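L-ornithine N(5)-monooxygenase (Pseudomonas aeruginosa, PDB 3S5W) catalyses the FAD-, NADPH- and oxygen-dependent hydroxylation of L-ornithine to N(5)-hydroxyornithine, the first step in making the hydroxamate groups of the siderophore pyoverdin. Local coordinates at residues V29-I34 with A58-F63; R182-S187 with V410-Q415; S252-M257 with I328-F333; G348-L353 with V363-A368. One frame throughout, in Å; residues are numbered along the deposited sequence.

Contact 1. Residues V29-I34 with A58-F63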
# COMPACT_ATOMS: atom_id res chain seq x y z
N VAL A 29 3.27 -4.57 32.19
CA VAL A 29 4.13 -5.41 31.32
C VAL A 29 3.37 -6.16 30.21
O VAL A 29 3.90 -6.29 29.11
CB VAL A 29 5.12 -6.43 32.12
CG1 VAL A 29 6.15 -5.68 33.00
CG2 VAL A 29 4.38 -7.53 32.91
N VAL A 30 2.16 -6.66 30.48
CA VAL A 30 1.42 -7.48 29.48
C VAL A 30 0.32 -6.71 28.72
O VAL A 30 -0.72 -6.34 29.28
CB VAL A 30 0.89 -8.84 30.06
CG1 VAL A 30 0.11 -9.61 29.00
CG2 VAL A 30 2.03 -9.72 30.53
N HIS A 31 0.55 -6.49 27.42
CA HIS A 31 -0.40 -5.71 26.61
C HIS A 31 -1.55 -6.57 26.15
O HIS A 31 -1.42 -7.80 26.06
CB HIS A 31 0.32 -5.05 25.43
CG HIS A 31 1.46 -4.16 25.85
ND1 HIS A 31 1.27 -2.88 26.31
CD2 HIS A 31 2.79 -4.40 25.93
CE1 HIS A 31 2.44 -2.35 26.64
NE2 HIS A 31 3.38 -3.25 26.41
N ASP A 32 -2.68 -5.94 25.88
CA ASP A 32 -3.83 -6.63 25.30
C ASP A 32 -3.63 -6.84 23.79
O ASP A 32 -3.96 -7.90 23.26
CB ASP A 32 -5.13 -5.86 25.59
CG ASP A 32 -5.55 -5.95 27.06
OD1 ASP A 32 -5.65 -7.09 27.57
OD2 ASP A 32 -5.79 -4.90 27.70
N LEU A 33 -3.08 -5.81 23.12
CA LEU A 33 -2.85 -5.86 21.68
C LEU A 33 -1.60 -5.12 21.33
O LEU A 33 -1.37 -3.99 21.79
CB LEU A 33 -4.03 -5.21 20.91
CG LEU A 33 -3.95 -5.24 19.36
CD1 LEU A 33 -4.19 -6.66 18.79
CD2 LEU A 33 -4.91 -4.19 18.76
N ILE A 34 -0.79 -5.73 20.48
CA ILE A 34 0.26 -5.00 19.81
C ILE A 34 0.02 -5.11 18.30
O ILE A 34 -0.33 -6.17 17.81
CB ILE A 34 1.69 -5.50 20.19
CG1 ILE A 34 1.90 -5.34 21.70
CG2 ILE A 34 2.79 -4.73 19.41
CD1 ILE A 34 3.30 -5.80 22.17
N ALA A 58 -11.48 0.15 28.28
CA ALA A 58 -10.28 0.49 27.52
C ALA A 58 -9.30 -0.68 27.56
O ALA A 58 -9.13 -1.30 28.61
CB ALA A 58 -9.62 1.74 28.07
N LEU A 59 -8.68 -1.00 26.43
CA LEU A 59 -7.65 -2.05 26.37
C LEU A 59 -6.26 -1.43 26.45
O LEU A 59 -6.11 -0.23 26.26
CB LEU A 59 -7.78 -2.92 25.12
CG LEU A 59 -9.02 -3.80 24.95
CD1 LEU A 59 -9.04 -4.43 23.58
CD2 LEU A 59 -9.14 -4.88 26.03
N GLU A 60 -5.26 -2.25 26.76
CA GLU A 60 -3.87 -1.82 26.80
C GLU A 60 -3.22 -2.11 25.44
O GLU A 60 -2.85 -3.25 25.15
CB GLU A 60 -3.12 -2.53 27.93
CG GLU A 60 -3.09 -1.73 29.24
CD GLU A 60 -1.97 -0.70 29.27
OE1 GLU A 60 -0.88 -0.99 28.71
OE2 GLU A 60 -2.16 0.39 29.85
N VAL A 61 -3.06 -1.07 24.61
CA VAL A 61 -2.73 -1.26 23.19
C VAL A 61 -1.49 -0.45 22.74
O VAL A 61 -1.32 0.69 23.14
CB VAL A 61 -3.99 -0.96 22.27
CG1 VAL A 61 -3.68 -1.18 20.82
CG2 VAL A 61 -5.18 -1.83 22.67
N LEU A 62 -0.65 -1.07 21.91
CA LEU A 62 0.46 -0.38 21.24
C LEU A 62 0.50 -0.68 19.74
O LEU A 62 0.29 -1.82 19.32
CB LEU A 62 1.82 -0.79 21.81
CG LEU A 62 2.24 -0.39 23.23
CD1 LEU A 62 3.63 -0.96 23.49
CD2 LEU A 62 2.25 1.10 23.39
N PHE A 63 0.82 0.34 18.95
CA PHE A 63 1.08 0.13 17.53
C PHE A 63 2.46 0.60 17.22
O PHE A 63 2.77 1.75 17.47
CB PHE A 63 0.06 0.89 16.67
CG PHE A 63 -1.35 0.44 16.90
CD1 PHE A 63 -1.86 -0.68 16.22
CD2 PHE A 63 -2.16 1.12 17.80
CE1 PHE A 63 -3.16 -1.11 16.46
CE2 PHE A 63 -3.46 0.71 18.01
CZ PHE A 63 -3.96 -0.40 17.35

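Contact 2. Residues R182-S187 with V410-Q415. With FAD (flavin-adenine dinucleotide), chain C.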
# COMPACT_ATOMS: atom_id res chain seq x y z
N ARG A 182 -1.19 -10.35 24.69
CA ARG A 182 -2.25 -11.37 24.52
C ARG A 182 -2.73 -11.56 23.05
O ARG A 182 -3.28 -12.61 22.68
CB ARG A 182 -3.48 -11.05 25.41
CG ARG A 182 -3.15 -10.79 26.90
CD ARG A 182 -4.39 -10.47 27.73
NE ARG A 182 -4.11 -10.52 29.17
CZ ARG A 182 -3.74 -9.48 29.93
NH1 ARG A 182 -3.60 -8.26 29.40
NH2 ARG A 182 -3.53 -9.66 31.23
N ALA A 183 -2.52 -10.55 22.22
CA ALA A 183 -3.04 -10.55 20.84
C ALA A 183 -2.17 -9.65 19.95
O ALA A 183 -1.52 -8.70 20.44
CB ALA A 183 -4.49 -10.06 20.83
N LEU A 184 -2.17 -9.95 18.66
CA LEU A 184 -1.33 -9.29 17.68
C LEU A 184 -2.15 -8.93 16.44
O LEU A 184 -2.97 -9.73 15.98
CB LEU A 184 -0.21 -10.22 17.23
CG LEU A 184 0.89 -9.70 16.29
CD1 LEU A 184 1.84 -8.68 16.95
CD2 LEU A 184 1.69 -10.89 15.78
N VAL A 185 -1.90 -7.74 15.89
CA VAL A 185 -2.48 -7.41 14.57
C VAL A 185 -1.34 -7.03 13.61
O VAL A 185 -0.54 -6.16 13.90
CB VAL A 185 -3.65 -6.39 14.67
CG1 VAL A 185 -3.19 -5.06 15.27
CG2 VAL A 185 -4.30 -6.15 13.28
N VAL A 186 -1.23 -7.76 12.51
CA VAL A 186 -0.12 -7.60 11.57
C VAL A 186 -0.60 -6.80 10.34
O VAL A 186 -1.33 -7.34 9.52
CB VAL A 186 0.45 -8.97 11.12
CG1 VAL A 186 1.57 -8.78 10.15
CG2 VAL A 186 0.99 -9.75 12.36
N SER A 187 -0.17 -5.55 10.23
CA SER A 187 -0.59 -4.64 9.12
C SER A 187 0.58 -3.88 8.51
O SER A 187 0.62 -2.64 8.56
CB SER A 187 -1.62 -3.66 9.66
OG SER A 187 -2.64 -4.34 10.36
N VAL A 410 -3.67 -17.44 21.92
CA VAL A 410 -3.62 -16.02 21.57
C VAL A 410 -4.30 -15.82 20.22
O VAL A 410 -4.38 -16.75 19.41
CB VAL A 410 -2.17 -15.50 21.50
CG1 VAL A 410 -1.52 -15.53 22.87
CG2 VAL A 410 -1.35 -16.30 20.51
N ALA A 411 -4.78 -14.60 19.99
CA ALA A 411 -5.42 -14.23 18.72
C ALA A 411 -4.43 -13.42 17.89
O ALA A 411 -3.82 -12.48 18.40
CB ALA A 411 -6.71 -13.44 18.99
N ILE A 412 -4.24 -13.82 16.63
CA ILE A 412 -3.41 -13.08 15.68
C ILE A 412 -4.28 -12.66 14.47
O ILE A 412 -4.91 -13.50 13.84
CB ILE A 412 -2.23 -13.93 15.19
CG1 ILE A 412 -1.43 -14.47 16.41
CG2 ILE A 412 -1.35 -13.11 14.21
CD1 ILE A 412 -0.54 -15.62 16.09
N TYR A 413 -4.31 -11.36 14.19
CA TYR A 413 -5.07 -10.83 13.05
C TYR A 413 -4.09 -10.27 12.02
O TYR A 413 -2.98 -9.87 12.37
CB TYR A 413 -6.02 -9.73 13.54
CG TYR A 413 -7.04 -10.19 14.56
CD1 TYR A 413 -6.73 -10.23 15.92
CD2 TYR A 413 -8.33 -10.55 14.17
CE1 TYR A 413 -7.68 -10.64 16.87
CE2 TYR A 413 -9.28 -10.94 15.11
CZ TYR A 413 -8.94 -10.99 16.47
OH TYR A 413 -9.88 -11.40 17.40
N ALA A 414 -4.50 -10.24 10.75
CA ALA A 414 -3.68 -9.63 9.71
C ALA A 414 -4.57 -8.76 8.82
O ALA A 414 -5.68 -9.15 8.53
CB ALA A 414 -2.98 -10.70 8.90
N GLN A 415 -4.06 -7.61 8.39
CA GLN A 415 -4.84 -6.69 7.55
C GLN A 415 -4.08 -6.47 6.26
O GLN A 415 -2.89 -6.13 6.30
CB GLN A 415 -5.03 -5.35 8.27
CG GLN A 415 -5.87 -5.46 9.53
CD GLN A 415 -6.47 -4.13 9.92
OE1 GLN A 415 -7.33 -3.61 9.21
NE2 GLN A 415 -6.00 -3.55 11.03
PA FAD C . 0.56 0.78 4.89
O1A FAD C . 1.50 0.28 3.86
O2A FAD C . -0.06 2.16 4.59
O5B FAD C . 1.31 0.89 6.32
C5B FAD C . 2.14 -0.17 6.74
C4B FAD C . 2.99 0.42 7.86
O4B FAD C . 3.74 -0.62 8.41
C3B FAD C . 3.98 1.44 7.30
O3B FAD C . 3.79 2.69 7.93
C2B FAD C . 5.36 0.84 7.61
O2B FAD C . 6.27 1.82 8.10
C1B FAD C . 5.04 -0.12 8.72
N9A FAD C . 5.88 -1.31 8.80
C8A FAD C . 6.18 -2.21 7.79
N7A FAD C . 6.94 -3.21 8.34
C5A FAD C . 7.08 -2.95 9.67
C6A FAD C . 7.74 -3.62 10.69
N6A FAD C . 8.19 -4.87 10.50
N1A FAD C . 7.71 -3.07 11.97
C2A FAD C . 7.04 -1.90 12.26
N3A FAD C . 6.38 -1.23 11.24
C4A FAD C . 6.41 -1.75 9.97
N1 FAD C . -5.40 2.98 -1.56
C2 FAD C . -6.56 3.69 -1.80
O2 FAD C . -7.63 3.28 -1.39
N3 FAD C . -6.53 4.88 -2.50
C4 FAD C . -5.35 5.40 -2.97
O4 FAD C . -5.36 6.50 -3.55
C4X FAD C . -4.16 4.67 -2.75
N5 FAD C . -2.95 5.16 -3.23
C5X FAD C . -1.79 4.43 -3.02
C6 FAD C . -0.58 4.94 -3.52
C7 FAD C . 0.61 4.23 -3.33
C7M FAD C . 1.87 4.83 -3.89
C8 FAD C . 0.57 3.01 -2.67
C8M FAD C . 1.81 2.20 -2.43
C9 FAD C . -0.62 2.50 -2.18
C9A FAD C . -1.82 3.22 -2.33
N10 FAD C . -3.04 2.72 -1.84
C10 FAD C . -4.20 3.44 -2.07
C1' FAD C . -3.14 1.40 -1.15
C2' FAD C . -2.57 1.38 0.29
O2' FAD C . -2.18 0.02 0.48
C3' FAD C . -3.65 1.78 1.28
O3' FAD C . -4.19 3.09 1.00
C4' FAD C . -3.11 1.82 2.73
O4' FAD C . -1.90 2.56 2.76
C5' FAD C . -2.95 0.43 3.40
O5' FAD C . -2.80 0.65 4.79
P FAD C . -1.96 -0.34 5.76
O1P FAD C . -1.93 0.35 7.10
O2P FAD C . -2.62 -1.69 5.68
O3P FAD C . -0.52 -0.38 5.09

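Contact 3. Residues S252-M257 with I328-F333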
# COMPACT_ATOMS: atom_id res chain seq x y z
N SER A 252 15.40 18.28 -18.25
CA SER A 252 16.53 17.65 -18.94
C SER A 252 16.44 16.12 -18.99
O SER A 252 17.31 15.49 -19.57
CB SER A 252 17.88 18.15 -18.40
OG SER A 252 18.20 17.48 -17.20
N VAL A 253 15.39 15.54 -18.40
CA VAL A 253 15.22 14.08 -18.44
C VAL A 253 14.44 13.67 -19.69
O VAL A 253 13.37 14.22 -19.96
CB VAL A 253 14.51 13.54 -17.19
CG1 VAL A 253 14.12 12.05 -17.36
CG2 VAL A 253 15.39 13.69 -15.97
N GLN A 254 15.00 12.71 -20.43
CA GLN A 254 14.28 11.96 -21.48
C GLN A 254 13.79 10.65 -20.88
O GLN A 254 14.62 9.80 -20.47
CB GLN A 254 15.23 11.65 -22.63
CG GLN A 254 15.69 12.86 -23.44
CD GLN A 254 16.50 12.39 -24.63
OE1 GLN A 254 17.70 12.23 -24.52
NE2 GLN A 254 15.83 12.09 -25.75
N ALA A 255 12.47 10.50 -20.77
CA ALA A 255 11.87 9.33 -20.13
C ALA A 255 11.31 8.32 -21.16
O ALA A 255 10.68 8.72 -22.15
CB ALA A 255 10.75 9.76 -19.13
N ASP A 256 11.56 7.03 -20.91
CA ASP A 256 10.98 5.94 -21.71
C ASP A 256 10.07 5.13 -20.80
O ASP A 256 10.53 4.58 -19.80
CB ASP A 256 12.07 4.98 -22.25
CG ASP A 256 12.96 5.60 -23.32
OD1 ASP A 256 12.94 6.85 -23.52
OD2 ASP A 256 13.69 4.81 -23.97
N MET A 257 8.79 5.03 -21.14
CA MET A 257 7.91 4.12 -20.42
C MET A 257 8.06 2.79 -21.10
O MET A 257 7.76 2.64 -22.31
CB MET A 257 6.45 4.53 -20.46
CG MET A 257 6.18 5.86 -19.86
SD MET A 257 4.40 6.21 -19.67
CE MET A 257 3.94 5.07 -18.37
N ILE A 328 10.10 16.71 -31.93
CA ILE A 328 11.13 16.60 -30.89
C ILE A 328 10.82 15.40 -29.99
O ILE A 328 9.96 15.49 -29.11
CB ILE A 328 11.25 17.93 -30.07
CG1 ILE A 328 11.62 19.10 -30.98
CG2 ILE A 328 12.28 17.81 -28.91
CD1 ILE A 328 11.29 20.49 -30.39
N PRO A 329 11.51 14.26 -30.21
CA PRO A 329 11.17 13.03 -29.47
C PRO A 329 11.94 12.89 -28.13
O PRO A 329 12.78 12.01 -27.97
CB PRO A 329 11.58 11.93 -30.46
CG PRO A 329 12.72 12.57 -31.29
CD PRO A 329 12.66 14.07 -31.12
N ARG A 330 11.62 13.78 -27.20
CA ARG A 330 12.16 13.77 -25.84
C ARG A 330 11.93 12.40 -25.18
O ARG A 330 12.89 11.72 -24.78
CB ARG A 330 11.50 14.90 -25.04
CG ARG A 330 11.97 15.02 -23.63
CD ARG A 330 11.39 16.20 -22.87
NE ARG A 330 11.65 15.96 -21.44
CZ ARG A 330 10.93 16.45 -20.44
NH1 ARG A 330 9.90 17.25 -20.68
NH2 ARG A 330 11.25 16.13 -19.19
N HIS A 331 10.67 11.98 -25.13
CA HIS A 331 10.26 10.74 -24.47
C HIS A 331 9.91 9.66 -25.46
O HIS A 331 9.64 9.97 -26.62
CB HIS A 331 9.02 11.02 -23.62
CG HIS A 331 9.25 12.05 -22.58
ND1 HIS A 331 8.44 13.16 -22.41
CD2 HIS A 331 10.23 12.15 -21.66
CE1 HIS A 331 8.91 13.89 -21.41
NE2 HIS A 331 9.99 13.30 -20.94
N ALA A 332 9.90 8.42 -24.99
CA ALA A 332 9.51 7.26 -25.80
C ALA A 332 8.49 6.39 -25.04
O ALA A 332 8.61 6.14 -23.82
CB ALA A 332 10.74 6.44 -26.21
N PHE A 333 7.47 5.95 -25.77
CA PHE A 333 6.46 5.07 -25.24
C PHE A 333 6.75 3.66 -25.80
O PHE A 333 6.34 3.33 -26.91
CB PHE A 333 5.06 5.54 -25.67
CG PHE A 333 3.95 4.78 -25.01
CD1 PHE A 333 3.67 4.98 -23.66
CD2 PHE A 333 3.18 3.89 -25.75
CE1 PHE A 333 2.64 4.25 -23.03
CE2 PHE A 333 2.14 3.16 -25.14
CZ PHE A 333 1.90 3.33 -23.75
O HOH W 1 13.30 8.94 -25.20

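Contact 4. Residues G348-L353 with V363-A368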
# COMPACT_ATOMS: atom_id res chain seq x y z
N GLY A 348 26.15 3.69 -17.52
CA GLY A 348 24.75 3.64 -17.07
C GLY A 348 24.23 2.22 -16.97
O GLY A 348 25.02 1.26 -16.89
N ILE A 349 22.90 2.07 -16.91
CA ILE A 349 22.27 0.77 -16.85
C ILE A 349 21.86 0.41 -18.28
O ILE A 349 21.03 1.10 -18.90
CB ILE A 349 21.04 0.73 -15.86
CG1 ILE A 349 21.46 1.20 -14.45
CG2 ILE A 349 20.39 -0.67 -15.82
CD1 ILE A 349 22.63 0.40 -13.82
N GLU A 350 22.44 -0.67 -18.80
CA GLU A 350 22.19 -1.09 -20.16
C GLU A 350 21.03 -2.09 -20.15
O GLU A 350 21.07 -3.07 -19.43
CB GLU A 350 23.48 -1.68 -20.78
CG GLU A 350 23.31 -2.16 -22.20
CD GLU A 350 24.59 -2.75 -22.74
OE1 GLU A 350 25.55 -1.99 -22.96
OE2 GLU A 350 24.62 -3.97 -22.92
N LEU A 351 19.99 -1.82 -20.92
CA LEU A 351 18.83 -2.70 -20.95
C LEU A 351 18.72 -3.28 -22.34
O LEU A 351 18.76 -2.53 -23.31
CB LEU A 351 17.53 -1.92 -20.66
CG LEU A 351 17.35 -1.22 -19.31
CD1 LEU A 351 15.90 -0.70 -19.19
CD2 LEU A 351 17.68 -2.15 -18.13
N ALA A 352 18.57 -4.60 -22.41
CA ALA A 352 18.29 -5.29 -23.66
C ALA A 352 16.77 -5.44 -23.72
O ALA A 352 16.16 -6.10 -22.87
CB ALA A 352 19.02 -6.65 -23.72
N LEU A 353 16.18 -4.79 -24.71
CA LEU A 353 14.74 -4.62 -24.81
C LEU A 353 14.13 -5.40 -26.00
O LEU A 353 14.49 -5.16 -27.17
CB LEU A 353 14.40 -3.14 -24.93
CG LEU A 353 14.87 -2.23 -23.78
CD1 LEU A 353 14.54 -0.79 -24.18
CD2 LEU A 353 14.26 -2.58 -22.45
N VAL A 363 19.26 -2.38 -27.62
CA VAL A 363 20.05 -2.17 -26.43
C VAL A 363 19.99 -0.68 -26.17
O VAL A 363 20.38 0.10 -27.03
CB VAL A 363 21.52 -2.67 -26.64
CG1 VAL A 363 22.38 -2.28 -25.47
CG2 VAL A 363 21.56 -4.17 -26.80
N GLU A 364 19.48 -0.28 -25.01
CA GLU A 364 19.48 1.15 -24.65
C GLU A 364 20.13 1.34 -23.29
O GLU A 364 19.92 0.54 -22.39
CB GLU A 364 18.05 1.74 -24.62
CG GLU A 364 17.20 1.53 -25.90
CD GLU A 364 17.64 2.38 -27.11
OE1 GLU A 364 18.14 3.51 -26.93
OE2 GLU A 364 17.44 1.91 -28.26
N THR A 365 20.88 2.41 -23.14
CA THR A 365 21.54 2.71 -21.87
C THR A 365 20.91 3.92 -21.17
O THR A 365 20.71 4.98 -21.80
CB THR A 365 23.06 2.92 -22.08
OG1 THR A 365 23.62 1.71 -22.60
CG2 THR A 365 23.79 3.24 -20.76
N TYR A 366 20.63 3.75 -19.88
CA TYR A 366 19.92 4.75 -19.07
C TYR A 366 20.77 5.19 -17.90
O TYR A 366 21.56 4.41 -17.37
CB TYR A 366 18.60 4.15 -18.56
CG TYR A 366 17.67 3.81 -19.71
CD1 TYR A 366 16.84 4.79 -20.30
CD2 TYR A 366 17.64 2.53 -20.23
CE1 TYR A 366 16.00 4.47 -21.37
CE2 TYR A 366 16.81 2.21 -21.30
CZ TYR A 366 16.00 3.17 -21.87
OH TYR A 366 15.20 2.80 -22.94
N ASP A 367 20.55 6.43 -17.48
CA ASP A 367 21.20 7.01 -16.33
C ASP A 367 20.55 6.49 -15.05
O ASP A 367 21.21 6.39 -14.01
CB ASP A 367 21.12 8.54 -16.39
CG ASP A 367 21.96 9.12 -17.52
OD1 ASP A 367 21.41 9.63 -18.52
OD2 ASP A 367 23.20 9.05 -17.41
N ALA A 368 19.26 6.16 -15.14
CA ALA A 368 18.49 5.62 -14.03
C ALA A 368 17.34 4.73 -14.55
O ALA A 368 16.88 4.89 -15.70
CB ALA A 368 17.94 6.76 -13.13

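Contact 1. Residues V29-I34 with A58-F63
Asp32 and Glu60 exchange hydrogen bonds at the break in strand 30-36 and just before strand 61-65. The backbone N of Glu60 donates to Asp32 OD2 at 2.9 Å, nearly straight at 170°, and uses the anti lone pair of that oxygen. In return Glu60 O takes two donors. Asp32 N lies 2.8 Å from Glu60 O, in the carbonyl plane. Leu33 N sits at 3.3 Å from Glu60 O and is tilted out of that plane. The carboxylate of Asp32 can face Glu60 because CG stands beside its own backbone N (chi1 -71°). Its other oxygen, OD1, forms a salt bridge with Arg182. Both oxygens therefore have partners, which would probably favour the charged form. Further on the pairing is regular parallel sheet, with Leu62 N donating to Leu33 O at 3.0 Å. The segments belong to the beta-alpha-beta unit of strand 30-36, helix 40-56 and strand 61-65, the opening unit of the Rossmann-like FAD-binding domain. On one face of the sheet Leu33 and Val61 lie side by side, CD2 to CG1 at 3.8 Å, and Leu33 CD2 also reaches the Phe63 ring. Helix 40-56 packs on Leu33 and Phe63 here. On the other face Leu62 CD1 sits over the His31 ring in a CH-pi contact, 3.9 Å from the ring centroid. The Leu59 and Asp32 side chains cross at about a right angle, Leu59 CD2 3.7 Å from Asp32 OD2.

Contact 2. Residues R182-S187 with V410-Q415
Leu184 and Val186 exchange backbone hydrogen bonds with Ala411, Tyr413 and Gln415. Leu184 N donates to Ala411 O, and Tyr413 N to Leu184 O at 2.8 Å. Val186 N donates to Tyr413 O at 2.7 Å, and Gln415 N to Val186 O at 3.0 Å. The same carbonyl oxygens also receive CA-H...O contacts, such as Ala183 CA to Ala411 O at 3.2 Å. The two strand axes are 12° from parallel. Strand 411-414 thus joins strand 183-186 in the FAD-binding sheet, although more than 220 residues separate them in the chain; the polypeptide returns to the FAD domain here after building the NADPH domain. Apolar packing follows the two faces of the sheet. Leu184 CD2 meets Ile412 CG2 at 4.1 Å, and Leu165 of strand 161-171 packs on both side chains. On the other face Val185 CG2 lies anti to its backbone N (CG1 at chi1 61°) and touches Tyr413 CB at 4.0 Å and Gln415 NE2 at 3.8 Å. The Tyr413 ring turns its edge to Leu184 O. Polar ends find partners beyond the pair. Tyr413 OH bonds to Ser442, Gln415 OE1 to Arg435 and Ser187 OG to Asn42. Ser187 OG also packs against Gln415 CB. The cofactor lies just past the strand end, with Ser187 O 3.4 Å from FAD C5B.

Contact 3. Residues S252-M257 with I328-F333
Strands 253-257 and 332-333 pair in parallel, with Ala332 N donating to Ala255 O and Met257 N to Ala332 O at 2.9 Å. The pair forms one edge of the five-stranded parallel sheet of the Rossmann-type NADPH-binding domain, with 332-334 the outermost strand. Before the pairing starts, side chains bridge the gap. Arg330 grips Val253 O side-on. Its NE lies 2.9 Å and its NH2 3.0 Å from that oxygen, which is in the guanidinium plane. The chain reaches so far because CG is anti to the backbone N (chi1 -179°) and the rest stays extended to NE. Arg330 NH1 bonds to Asn247 O at the end of helix 237-249. Gln254 answers with NE2 to Arg330 O at 3.1 Å, a bent bond of 143°. A water donates both to Arg330 O and to Asp256 OD1. The other carboxylate oxygen, Asp256 OD2, forms a salt bridge with Arg334. His331 turns the edge of its ring to the backbone N of Ala255, and one face lies over Arg330 CG. In the model His331 CD2 is only 2.9 Å from Ala255 N and NE2 has no partner. The ring orientation is therefore doubtful; flipped, ND1 could accept from Ala255 N. Phe243 meets the same ring edge-to-face. At the far end Met257 and Phe333 make a Met-aromatic contact. The sulfur approaches the ring edge, with Met257 SD 4.2 Å from Phe333 CD1.

Contact 4. Residues G348-L353 with V363-A368
Val363 meets Glu350 on one face of the sheet, its CG1 3.4 Å from Glu350 CG. Glu350 CG is anti to the backbone N (chi1 179°) and the chain stays extended beyond it. Its OE2 continues to a salt bridge with Arg341 on strand 337-345. Glu364 comes next and makes two backbone bonds with Leu351. Glu364 N donates to Leu351 O at 2.9 Å, and Leu351 N returns the bond to Glu364 O at 2.8 Å, almost straight at 174°. The Glu364 side chain bends at chi2, and its CG lies against Leu353 CD1. These strands form a beta hairpin, the second and third strands of a three-stranded antiparallel sheet. Its Leu351, Leu353 and Tyr366 side chains pack against strands 228-233 and 253-258 of the parallel sheet. Thr365 sits opposite Glu350 in a non-hydrogen-bonded pair. Its OG1 faces the Glu350 CB and CG carbons, while CG2 lies 3.8 Å from Gly348 CA. With no side chain, Gly348 fits closely against Thr365 and the carbonyl of Tyr366. Tyr366 closes the pairing. Its N donates to Ile349 O, and its O accepts from Ile349 N at 2.7 Å. The Tyr366 ring turns an edge to Ile349 O. Leu351 CD1 approaches the ring obliquely, 3.7 Å from CE2, and Leu353 CD1 reaches 3.9 Å from OH. That hydroxyl is hydrogen-bonded to Asp256 on strand 253-258.

In the fold
The contacts form two clusters on opposite sides of the chain's centre. Contacts 1 and 2 share the FAD-domain sheet, with centres 12 Å apart. Strands 30-36 and 183-186 are neighbours there, joined by bonds such as Val185 N to Ile34 O at 2.9 Å. Contact 2 touches FAD through Ser187, while the Phe63 side chain of contact 1 is about 9 Å from it. Contacts 3 and 4 lie on the NADPH side, their centres 14 Å apart, and meet where Asp256 OD2 and Tyr366 OH are 2.7 Å apart. The Met257 side chain is about 8 Å from NADP, that of Leu353 about 10 Å. Contacts 3 and 4 are both nested within the chain loop that contact 2 closes.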